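Local coordinates for protein alpha-1,2-mannosidase (Bacteroides thetaiotaomicron, PDB 2WW2) that hydrolyses alpha-mannosidic linkages with inversion of configuration, acting as a calcium-dependent glycoside hydrolase of family 92 in a human gut symbiont, at residues E265-N268 against N269-R273; W634-F637 against S638-F642; Y346-V349 against S350-T354; L701-D704 against E705-G709; N246-R249 against E250-A254. All coordinates share one frame; numbering follows the deposited sequence.

Overall arrangement
Along the chain the order is contact 5, 1, 3, 2, 4, and every segment lies within the family 92 catalytic region. Contact 5 closes helix 240-250, and contact 1 covers the end of the next helix, 256-271; their centres are about 22 Å apart. Contact 3 opens helix 347-364 and joins contact 1 through the Arg-273 to Glu-348 salt bridge and a probable Tyr-270 to Tyr-346 hydrogen bond. Contact 2, ending helix 632-640, joins contact 4 within the three-stranded sheet 642-643, 651-654, 700-702, whose outer strands carry Phe-642 and Leu-701. Contact 5 lies apart, about 41 Å from contact 4 between centres, its helix end packed on strands 182-188 and 229-236.

Contact 1. Residues E265-N268 against N269-R273; sequences EQWN and NYLGR
Gln-266 sets CG beside its own backbone N (chi1 -69°) and bends again at the next bond (chi2 -59°), which curls its amide along the helix until OE1 comes beside the ring of Tyr-270. There OE1 stands 3.5 Å from CE2 of Tyr-270, at the ring edge and in its plane, while the amide is inclined by 64° to the ring. The two side chains run side by side and point the same way. OE1 of Gln-266 also accepts from a water at 2.7 Å; the same water accepts from ND2 of Asn-269 at 2.9 Å, which links the two amides through solvent. On the buried side, CG of Leu-271 meets the edge of the Trp-267 indole, 4.0 Å from CE3. Tyr-288 and Leu-291 of helix 281-294 cover Leu-271, and NE1 of Trp-267 bonds to the carbonyl of Ala-33. Backbone bonds from Asn-269 N to Glu-265 O (2.9 Å), Tyr-270 N to Gln-266 O and Leu-271 N to Trp-267 O continue the helix. Gly-272 N bonds to Asn-268 O at 2.9 Å. The shared water thus satisfies Gln-266 OE1 and one N-H of Asn-269 ND2 and probably steadies both amides, while Trp-267 and Leu-271 pack apolar surface into the protein with the indole N-H satisfied by Ala-33.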
# COMPACT_ATOMS: atom_id res chain seq x y z
N GLU A 265 46.33 6.43 -12.35
CA GLU A 265 46.47 7.04 -13.67
C GLU A 265 45.52 6.41 -14.69
O GLU A 265 44.89 7.11 -15.47
CB GLU A 265 47.92 6.96 -14.17
CG GLU A 265 48.10 7.55 -15.55
CD GLU A 265 49.56 7.65 -15.94
OE1 GLU A 265 50.22 6.60 -16.02
OE2 GLU A 265 50.04 8.78 -16.15
N GLN A 266 45.40 5.08 -14.68
CA GLN A 266 44.44 4.43 -15.58
C GLN A 266 43.01 4.91 -15.34
O GLN A 266 42.28 5.25 -16.29
CB GLN A 266 44.53 2.91 -15.44
CG GLN A 266 45.85 2.36 -15.98
CD GLN A 266 46.03 2.70 -17.46
OE1 GLN A 266 45.19 2.35 -18.29
NE2 GLN A 266 47.11 3.40 -17.78
N TRP A 267 42.58 4.93 -14.08
CA TRP A 267 41.22 5.38 -13.81
C TRP A 267 41.03 6.84 -14.24
O TRP A 267 40.01 7.19 -14.85
CB TRP A 267 40.85 5.19 -12.34
CG TRP A 267 40.48 3.76 -12.07
CD1 TRP A 267 41.24 2.82 -11.43
CD2 TRP A 267 39.28 3.10 -12.49
NE1 TRP A 267 40.57 1.61 -11.41
CE2 TRP A 267 39.37 1.76 -12.05
CE3 TRP A 267 38.14 3.51 -13.20
CZ2 TRP A 267 38.37 0.82 -12.31
CZ3 TRP A 267 37.13 2.59 -13.42
CH2 TRP A 267 37.26 1.26 -12.98
N ASN A 268 42.00 7.70 -13.94
CA ASN A 268 41.85 9.08 -14.35
C ASN A 268 41.74 9.21 -15.88
O ASN A 268 40.97 10.03 -16.39
CB ASN A 268 42.99 9.94 -13.81
CG ASN A 268 42.77 10.32 -12.35
OD1 ASN A 268 41.63 10.46 -11.92
ND2 ASN A 268 43.84 10.50 -11.60
N ASN A 269 42.53 8.41 -16.60
CA ASN A 269 42.47 8.41 -18.07
C ASN A 269 41.09 8.02 -18.60
O ASN A 269 40.52 8.70 -19.45
CB ASN A 269 43.54 7.48 -18.65
CG ASN A 269 44.97 8.05 -18.54
OD1 ASN A 269 45.17 9.23 -18.20
ND2 ASN A 269 45.97 7.23 -18.86
N TYR A 270 40.57 6.90 -18.12
CA TYR A 270 39.28 6.39 -18.62
C TYR A 270 38.09 7.21 -18.09
O TYR A 270 37.19 7.55 -18.86
CB TYR A 270 39.12 4.89 -18.33
CG TYR A 270 39.98 4.03 -19.26
CD1 TYR A 270 39.57 3.78 -20.56
CD2 TYR A 270 41.20 3.52 -18.84
CE1 TYR A 270 40.36 3.01 -21.42
CE2 TYR A 270 42.00 2.77 -19.69
CZ TYR A 270 41.57 2.53 -20.97
OH TYR A 270 42.36 1.77 -21.79
N LEU A 271 38.10 7.55 -16.80
CA LEU A 271 37.01 8.40 -16.27
C LEU A 271 37.03 9.74 -16.98
O LEU A 271 35.97 10.34 -17.23
CB LEU A 271 37.11 8.61 -14.75
CG LEU A 271 37.01 7.32 -13.90
CD1 LEU A 271 37.39 7.60 -12.45
CD2 LEU A 271 35.61 6.69 -14.01
N GLY A 272 38.22 10.24 -17.28
CA GLY A 272 38.38 11.59 -17.82
C GLY A 272 37.90 11.75 -19.25
O GLY A 272 37.89 12.87 -19.78
N ARG A 273 37.50 10.65 -19.89
CA ARG A 273 36.91 10.77 -21.22
C ARG A 273 35.57 11.52 -21.20
O ARG A 273 35.13 11.99 -22.24
CB ARG A 273 36.76 9.42 -21.91
CG ARG A 273 38.09 8.75 -22.19
CD ARG A 273 37.92 7.67 -23.23
NE ARG A 273 39.16 6.95 -23.46
CZ ARG A 273 39.24 5.83 -24.17
NH1 ARG A 273 38.14 5.33 -24.70
NH2 ARG A 273 40.41 5.22 -24.34
O HOH W 1 45.19 4.64 -19.78

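Contact 2. Residues W634-F637 against S638-F642; sequences WYVF and SAMGF
Ser-638 grips the carbonyl O of Trp-634 twice, by its N and by its OG, each at 2.9 Å and from opposite faces of the carbonyl plane. The hydroxyl, set beside its own backbone N (chi1 -65°), also bonds to Tyr-592. Ala-639 N to Tyr-635 O (2.8 Å) and Met-640 N to Val-636 O continue the helical pattern. In the ring contacts, OG of Ser-638 lies 3.5 Å above the indole plane of Trp-634, over its centre, and CB makes a CH-pi contact with the six-membered ring. With an alanine in place of Trp-634, Ser-638 would probably lose this aromatic face and the Gln-588 carbonyl its NE1 donor. Among the apolar contacts, CE of Met-640 comes 3.8 Å from CD1 of Phe-637, and CE1 of Phe-642 lies in the plane of the Phe-637 ring, at its edge. Helix 338-345 covers this group through Leu-341 and Leu-344. At the carboxyl end, Gly-641 has phi 118°, which favours glycine, and its N bonds to Phe-637 O at 3.0 Å; the weak bonds Phe-642 N to Phe-637 O (3.4 Å) and Gly-641 N to Ser-638 O (3.1 Å) are consistent with a Schellman motif ending helix 632-640.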
# COMPACT_ATOMS: atom_id res chain seq x y z
N TRP A 634 22.73 4.33 -16.76
CA TRP A 634 21.55 5.17 -16.90
C TRP A 634 21.84 6.55 -16.28
O TRP A 634 21.53 7.60 -16.85
CB TRP A 634 20.35 4.51 -16.19
CG TRP A 634 19.05 5.24 -16.36
CD1 TRP A 634 18.06 4.96 -17.26
CD2 TRP A 634 18.60 6.38 -15.61
NE1 TRP A 634 17.02 5.84 -17.11
CE2 TRP A 634 17.32 6.72 -16.10
CE3 TRP A 634 19.13 7.12 -14.55
CZ2 TRP A 634 16.58 7.79 -15.58
CZ3 TRP A 634 18.40 8.19 -14.05
CH2 TRP A 634 17.14 8.51 -14.56
N TYR A 635 22.50 6.54 -15.13
CA TYR A 635 22.80 7.81 -14.46
C TYR A 635 23.84 8.60 -15.26
O TYR A 635 23.72 9.82 -15.42
CB TYR A 635 23.27 7.56 -13.03
CG TYR A 635 23.50 8.85 -12.24
CD1 TYR A 635 22.51 9.36 -11.39
CD2 TYR A 635 24.70 9.54 -12.34
CE1 TYR A 635 22.72 10.53 -10.66
CE2 TYR A 635 24.91 10.72 -11.61
CZ TYR A 635 23.92 11.20 -10.78
OH TYR A 635 24.13 12.34 -10.06
N VAL A 636 24.87 7.92 -15.76
CA VAL A 636 25.91 8.61 -16.54
C VAL A 636 25.32 9.28 -17.77
O VAL A 636 25.50 10.48 -17.99
CB VAL A 636 27.07 7.65 -16.92
CG1 VAL A 636 28.03 8.34 -17.88
CG2 VAL A 636 27.82 7.24 -15.65
N PHE A 637 24.62 8.52 -18.59
CA PHE A 637 23.94 9.10 -19.74
C PHE A 637 23.02 10.25 -19.31
O PHE A 637 23.11 11.35 -19.85
CB PHE A 637 23.12 8.03 -20.45
CG PHE A 637 23.86 7.34 -21.57
CD1 PHE A 637 24.26 8.06 -22.69
CD2 PHE A 637 24.14 5.98 -21.51
CE1 PHE A 637 24.95 7.43 -23.74
CE2 PHE A 637 24.82 5.34 -22.53
CZ PHE A 637 25.21 6.06 -23.66
N SER A 638 22.13 9.99 -18.36
CA SER A 638 21.13 11.00 -17.99
C SER A 638 21.76 12.30 -17.49
O SER A 638 21.28 13.39 -17.82
CB SER A 638 20.12 10.45 -16.98
OG SER A 638 19.36 9.41 -17.58
N ALA A 639 22.83 12.19 -16.71
CA ALA A 639 23.58 13.39 -16.29
C ALA A 639 24.18 14.17 -17.46
O ALA A 639 24.28 15.40 -17.43
CB ALA A 639 24.69 13.02 -15.30
N MET A 640 24.63 13.46 -18.49
CA MET A 640 25.17 14.10 -19.68
C MET A 640 24.07 14.79 -20.48
O MET A 640 24.32 15.74 -21.23
CB MET A 640 25.90 13.07 -20.57
CG MET A 640 27.22 12.54 -19.98
SD MET A 640 28.21 11.61 -21.19
CE MET A 640 27.12 10.27 -21.67
N GLY A 641 22.84 14.30 -20.37
CA GLY A 641 21.74 14.97 -21.05
C GLY A 641 21.00 14.18 -22.11
O GLY A 641 20.08 14.72 -22.75
N PHE A 642 21.37 12.92 -22.31
CA PHE A 642 20.80 12.12 -23.41
C PHE A 642 20.94 10.62 -23.14
O PHE A 642 21.77 10.22 -22.33
CB PHE A 642 21.43 12.48 -24.78
CG PHE A 642 22.94 12.45 -24.78
CD1 PHE A 642 23.63 11.26 -25.02
CD2 PHE A 642 23.66 13.61 -24.53
CE1 PHE A 642 25.01 11.23 -25.01
CE2 PHE A 642 25.06 13.59 -24.51
CZ PHE A 642 25.74 12.41 -24.75

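Contact 3. Residues Y346-V349 against S350-T354; sequences YPEV and SERVT
Helical bonds from Glu-351 N to Pro-347 O and from Val-353 N to Val-349 O, each 2.9 Å long, wind the first turns of helix 347-364, with Tyr-346 at the N-cap position. Among the side chains, Arg-352 folds back on the helix. Its chain bends at chi3 (-69°), carrying the guanidinium over the turn before it, where one face covers Glu-348 O. That oxygen sits 3.6 Å from the guanidinium plane, over its centre, so the approach is face-on. NH2 of Arg-352 also comes within 4.0 Å of CG2 of Val-349. NE bonds to the hydroxyl of Tyr-326, and the chain touches Glu-300 and Tyr-302 of strand 299-304. Replacing Arg-352 by an alanine would probably uncover the carbonyl of Glu-348 on this side and leave the Tyr-326 hydroxyl without its NE partner. Glu-348 O is engaged a second time by a water that donates to it at 2.8 Å and to OE1 of Glu-351 at 2.8 Å, tying the carboxylate at the end of that extended chain to the backbone. On the buried flank, CG1 of Val-349 packs 3.9 Å from CG2 of Val-353. The carboxylate of Glu-348 is salt-bridged to Arg-273. One backbone oxygen thus faces a cationic plane and a water donor together, and both would probably stabilise its partial negative charge.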
# COMPACT_ATOMS: atom_id res chain seq x y z
N TYR A 346 34.01 4.54 -25.28
CA TYR A 346 35.04 3.51 -25.20
C TYR A 346 34.91 2.49 -26.34
O TYR A 346 34.84 1.28 -26.09
CB TYR A 346 34.97 2.81 -23.82
CG TYR A 346 34.89 3.81 -22.67
CD1 TYR A 346 36.06 4.37 -22.14
CD2 TYR A 346 33.67 4.20 -22.15
CE1 TYR A 346 35.99 5.31 -21.10
CE2 TYR A 346 33.60 5.14 -21.10
CZ TYR A 346 34.78 5.67 -20.58
OH TYR A 346 34.74 6.59 -19.55
N PRO A 347 34.87 2.97 -27.59
CA PRO A 347 34.51 2.05 -28.68
C PRO A 347 35.60 1.00 -28.94
O PRO A 347 35.31 -0.02 -29.56
CB PRO A 347 34.36 2.99 -29.90
CG PRO A 347 35.22 4.16 -29.59
CD PRO A 347 35.07 4.34 -28.08
N GLU A 348 36.82 1.23 -28.45
CA GLU A 348 37.86 0.22 -28.60
C GLU A 348 37.46 -1.01 -27.79
O GLU A 348 37.84 -2.14 -28.13
CB GLU A 348 39.26 0.73 -28.19
CG GLU A 348 39.47 0.92 -26.69
CD GLU A 348 39.03 2.29 -26.17
OE1 GLU A 348 38.17 2.96 -26.79
OE2 GLU A 348 39.57 2.71 -25.14
N VAL A 349 36.68 -0.79 -26.73
CA VAL A 349 36.18 -1.92 -25.95
C VAL A 349 35.11 -2.68 -26.73
O VAL A 349 35.18 -3.91 -26.86
CB VAL A 349 35.67 -1.48 -24.58
CG1 VAL A 349 35.15 -2.71 -23.79
CG2 VAL A 349 36.83 -0.79 -23.83
N SER A 350 34.14 -1.96 -27.30
CA SER A 350 33.08 -2.60 -28.08
C SER A 350 33.65 -3.36 -29.28
O SER A 350 33.11 -4.39 -29.69
CB SER A 350 32.05 -1.58 -28.56
OG SER A 350 31.57 -0.79 -27.47
N GLU A 351 34.73 -2.83 -29.86
CA GLU A 351 35.39 -3.53 -30.98
C GLU A 351 35.79 -4.95 -30.58
O GLU A 351 35.63 -5.89 -31.37
CB GLU A 351 36.63 -2.76 -31.49
CG GLU A 351 36.30 -1.49 -32.27
CD GLU A 351 37.52 -0.67 -32.66
OE1 GLU A 351 38.64 -0.96 -32.18
OE2 GLU A 351 37.36 0.27 -33.45
N ARG A 352 36.33 -5.11 -29.37
CA ARG A 352 36.78 -6.42 -28.89
C ARG A 352 35.63 -7.26 -28.32
O ARG A 352 35.60 -8.50 -28.50
CB ARG A 352 37.89 -6.26 -27.84
CG ARG A 352 39.12 -5.49 -28.35
CD ARG A 352 40.26 -5.49 -27.33
NE ARG A 352 39.93 -4.69 -26.15
CZ ARG A 352 40.42 -3.47 -25.93
NH1 ARG A 352 41.23 -2.90 -26.81
NH2 ARG A 352 40.08 -2.80 -24.83
N VAL A 353 34.68 -6.60 -27.66
CA VAL A 353 33.52 -7.30 -27.09
C VAL A 353 32.69 -7.94 -28.19
O VAL A 353 32.24 -9.10 -28.06
CB VAL A 353 32.61 -6.34 -26.28
CG1 VAL A 353 31.25 -7.00 -26.00
CG2 VAL A 353 33.30 -5.95 -24.97
N THR A 354 32.49 -7.21 -29.29
CA THR A 354 31.68 -7.77 -30.38
C THR A 354 32.39 -8.97 -31.01
O THR A 354 31.75 -10.01 -31.24
CB THR A 354 31.30 -6.72 -31.47
OG1 THR A 354 32.49 -6.06 -31.92
CG2 THR A 354 30.33 -5.67 -30.87
O HOH W 2 39.90 -2.31 -30.06

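Contact 4. Residues L701-D704 against E705-G709; sequences LTHD and ELKQG
Leu-701, on strand 700-702, packs CD1 against CD2 of Leu-706 at 3.9 Å, the side chains crossing at about a right angle, just before the capping box that Thr-702 and Glu-705 form at the start of helix 703-707. Thr-702, the N-cap, and Glu-705 exchange bonds, each side chain accepting from the other's backbone N. OG1 of Thr-702 lies between the backbone N and the carbonyl carbon (chi1 68°) and accepts from Glu-705 N at 2.8 Å. Thr-702 N donates to OE1 of Glu-705 at 2.9 Å, a nearly straight bond (168°) that meets the oxygen from above the carboxylate plane. OE2 of the same glutamate is salt-bridged to Arg-698, so each carboxylate oxygen has a partner. Thr-702 O accepts from Leu-706 N at 3.3 Å. At His-703 the backbone O takes the N-H of Lys-707 at 2.9 Å, and the ring packs on the CD methylene of that lysine; Leu-344 of helix 338-345 touches both His-703 and Leu-706. Asp-704 runs alongside Lys-707, whose chain bends at chi3 and chi4. The salt bridge that results has NZ of Lys-707 at 3.1 Å from OD1 of Asp-704, reached from above the carboxylate plane, 49° out of it.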
# COMPACT_ATOMS: atom_id res chain seq x y z
N LEU A 701 19.74 13.42 -30.40
CA LEU A 701 21.00 13.62 -31.12
C LEU A 701 21.35 12.31 -31.82
O LEU A 701 21.11 11.24 -31.26
CB LEU A 701 22.12 13.95 -30.13
CG LEU A 701 22.16 15.33 -29.48
CD1 LEU A 701 23.22 15.35 -28.37
CD2 LEU A 701 22.46 16.40 -30.51
N THR A 702 21.93 12.38 -33.01
CA THR A 702 22.41 11.14 -33.65
C THR A 702 23.78 10.81 -33.10
O THR A 702 24.48 11.69 -32.60
CB THR A 702 22.52 11.26 -35.19
OG1 THR A 702 23.56 12.18 -35.53
CG2 THR A 702 21.19 11.74 -35.79
N HIS A 703 24.18 9.54 -33.19
CA HIS A 703 25.55 9.15 -32.85
C HIS A 703 26.56 9.95 -33.68
O HIS A 703 27.57 10.41 -33.15
CB HIS A 703 25.75 7.66 -33.07
CG HIS A 703 27.00 7.12 -32.43
ND1 HIS A 703 28.15 6.84 -33.15
CD2 HIS A 703 27.28 6.83 -31.14
CE1 HIS A 703 29.07 6.37 -32.33
NE2 HIS A 703 28.58 6.36 -31.11
N ASP A 704 26.28 10.13 -34.97
CA ASP A 704 27.19 10.90 -35.84
C ASP A 704 27.33 12.34 -35.38
O ASP A 704 28.43 12.90 -35.40
CB ASP A 704 26.73 10.87 -37.28
CG ASP A 704 27.14 9.58 -37.98
OD1 ASP A 704 27.87 8.78 -37.34
OD2 ASP A 704 26.73 9.36 -39.13
N GLU A 705 26.23 12.94 -34.95
CA GLU A 705 26.30 14.30 -34.42
C GLU A 705 27.27 14.39 -33.24
O GLU A 705 28.03 15.34 -33.13
CB GLU A 705 24.92 14.83 -34.03
CG GLU A 705 24.19 15.41 -35.24
CD GLU A 705 22.71 15.63 -35.00
OE1 GLU A 705 22.16 15.11 -34.00
OE2 GLU A 705 22.10 16.33 -35.82
N LEU A 706 27.22 13.42 -32.33
CA LEU A 706 28.16 13.37 -31.21
C LEU A 706 29.60 13.14 -31.67
O LEU A 706 30.52 13.90 -31.31
CB LEU A 706 27.75 12.27 -30.22
CG LEU A 706 26.49 12.58 -29.39
CD1 LEU A 706 25.98 11.34 -28.66
CD2 LEU A 706 26.77 13.70 -28.41
N LYS A 707 29.79 12.09 -32.46
CA LYS A 707 31.09 11.59 -32.89
C LYS A 707 31.93 12.62 -33.65
O LYS A 707 33.16 12.61 -33.57
CB LYS A 707 30.85 10.37 -33.79
CG LYS A 707 31.91 9.30 -33.75
CD LYS A 707 31.45 8.02 -34.50
CE LYS A 707 31.83 8.05 -35.98
NZ LYS A 707 30.94 8.97 -36.76
N GLN A 708 31.27 13.50 -34.39
CA GLN A 708 32.00 14.49 -35.19
C GLN A 708 32.48 15.66 -34.34
O GLN A 708 33.26 16.51 -34.80
CB GLN A 708 31.15 14.99 -36.35
CG GLN A 708 29.97 15.84 -35.93
CD GLN A 708 29.12 16.23 -37.12
OE1 GLN A 708 29.26 15.64 -38.20
NE2 GLN A 708 28.24 17.21 -36.94
N GLY A 709 32.02 15.69 -33.09
CA GLY A 709 32.39 16.75 -32.16
C GLY A 709 31.57 18.00 -32.41
O GLY A 709 30.94 18.15 -33.46
O HOH W 3 30.34 11.69 -37.46

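Contact 5. Residues N246-R249 against E250-A254; sequences NFNR and EVADA
The carboxyl end of helix 240-250 runs into a type II beta turn from Val-251 to Ala-254, and Phe-247 meets both Val-251 and Ala-252 at this junction. Its carbonyl O collects the N-H groups of the departing chain: Val-251 N and Ala-252 N each donate at 2.9 Å, from opposite faces of the carbonyl plane, and Glu-250 N adds a weak bond. The turn itself is closed by Ala-254 N to Val-251 O at 3.0 Å, with Asp-253 at positive phi (72°) in its third position. A chi1 of 178° swings the ring of Phe-247 away from its own N, to where Val-251 and Ala-252 meet it. CG2 of Val-251 lies over one face as a CH-pi contact, 4.1 Å from the ring centroid and displaced toward the rim. CB of Ala-252 approaches CE2 of Phe-247 at 3.9 Å. Met-185 and Glu-187 of strand 182-188, together with Arg-232 and Ala-234 of strand 229-236, also touch this phenylalanine, so the helix end is packed against beta strands that precede it in the chain. The polar ends also have partners outside the turn. Glu-250 is salt-bridged to Arg-129 and bonded to Thr-127, while NH1 of Arg-249 donates to Phe-304 O. A water links Arg-249 and Glu-250: it accepts from NH1 of Arg-249 at 2.9 Å, in the guanidinium plane, and donates to OE2 of Glu-250 at 2.6 Å.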
# COMPACT_ATOMS: atom_id res chain seq x y z
N ASN A 246 52.42 -13.11 -16.69
CA ASN A 246 51.58 -12.03 -16.17
C ASN A 246 52.24 -11.36 -14.97
O ASN A 246 52.28 -10.14 -14.90
CB ASN A 246 50.19 -12.54 -15.76
CG ASN A 246 49.38 -13.05 -16.94
OD1 ASN A 246 49.74 -12.80 -18.09
ND2 ASN A 246 48.29 -13.76 -16.67
N PHE A 247 52.74 -12.17 -14.04
CA PHE A 247 53.44 -11.67 -12.85
C PHE A 247 54.63 -10.80 -13.25
O PHE A 247 54.81 -9.68 -12.74
CB PHE A 247 53.93 -12.85 -12.00
CG PHE A 247 54.70 -12.45 -10.75
CD1 PHE A 247 54.07 -12.41 -9.50
CD2 PHE A 247 56.05 -12.16 -10.82
CE1 PHE A 247 54.77 -12.06 -8.34
CE2 PHE A 247 56.77 -11.80 -9.67
CZ PHE A 247 56.12 -11.76 -8.43
N ASN A 248 55.44 -11.31 -14.16
CA ASN A 248 56.67 -10.60 -14.55
C ASN A 248 56.40 -9.32 -15.31
O ASN A 248 57.11 -8.32 -15.15
CB ASN A 248 57.60 -11.54 -15.31
CG ASN A 248 58.30 -12.51 -14.40
OD1 ASN A 248 58.77 -12.13 -13.32
ND2 ASN A 248 58.37 -13.78 -14.81
N ARG A 249 55.34 -9.33 -16.11
CA ARG A 249 55.01 -8.13 -16.85
C ARG A 249 54.37 -7.07 -15.96
O ARG A 249 54.64 -5.88 -16.14
CB ARG A 249 54.07 -8.45 -18.01
CG ARG A 249 53.96 -7.27 -18.98
CD ARG A 249 53.10 -7.60 -20.18
NE ARG A 249 53.65 -8.65 -21.04
CZ ARG A 249 53.09 -9.85 -21.21
NH1 ARG A 249 51.99 -10.18 -20.54
NH2 ARG A 249 53.64 -10.72 -22.05
N GLU A 250 53.53 -7.49 -15.02
CA GLU A 250 52.64 -6.52 -14.35
C GLU A 250 53.05 -6.14 -12.94
O GLU A 250 52.78 -5.00 -12.51
CB GLU A 250 51.18 -7.01 -14.36
CG GLU A 250 50.59 -7.23 -15.77
CD GLU A 250 49.12 -7.65 -15.77
OE1 GLU A 250 48.41 -7.37 -14.77
OE2 GLU A 250 48.67 -8.28 -16.78
N VAL A 251 53.63 -7.05 -12.17
CA VAL A 251 53.86 -6.74 -10.74
C VAL A 251 55.27 -7.00 -10.22
O VAL A 251 55.62 -6.56 -9.11
CB VAL A 251 52.83 -7.47 -9.81
CG1 VAL A 251 51.40 -6.90 -10.01
CG2 VAL A 251 52.86 -8.99 -10.05
N ALA A 252 56.09 -7.73 -10.98
CA ALA A 252 57.43 -8.07 -10.51
C ALA A 252 58.16 -6.81 -10.06
O ALA A 252 58.11 -5.80 -10.75
CB ALA A 252 58.24 -8.80 -11.61
N ASP A 253 58.82 -6.87 -8.90
CA ASP A 253 59.64 -5.77 -8.37
C ASP A 253 58.85 -4.57 -7.86
O ASP A 253 59.45 -3.60 -7.40
CB ASP A 253 60.64 -5.26 -9.40
CG ASP A 253 61.58 -6.34 -9.89
OD1 ASP A 253 61.79 -6.41 -11.12
OD2 ASP A 253 62.08 -7.13 -9.06
N ALA A 254 57.53 -4.59 -7.97
CA ALA A 254 56.77 -3.39 -7.60
C ALA A 254 56.43 -3.38 -6.12
O ALA A 254 56.35 -4.43 -5.48
CB ALA A 254 55.49 -3.30 -8.43
O HOH W 4 57.02 -5.69 -13.70
O HOH W 5 50.04 -8.59 -19.02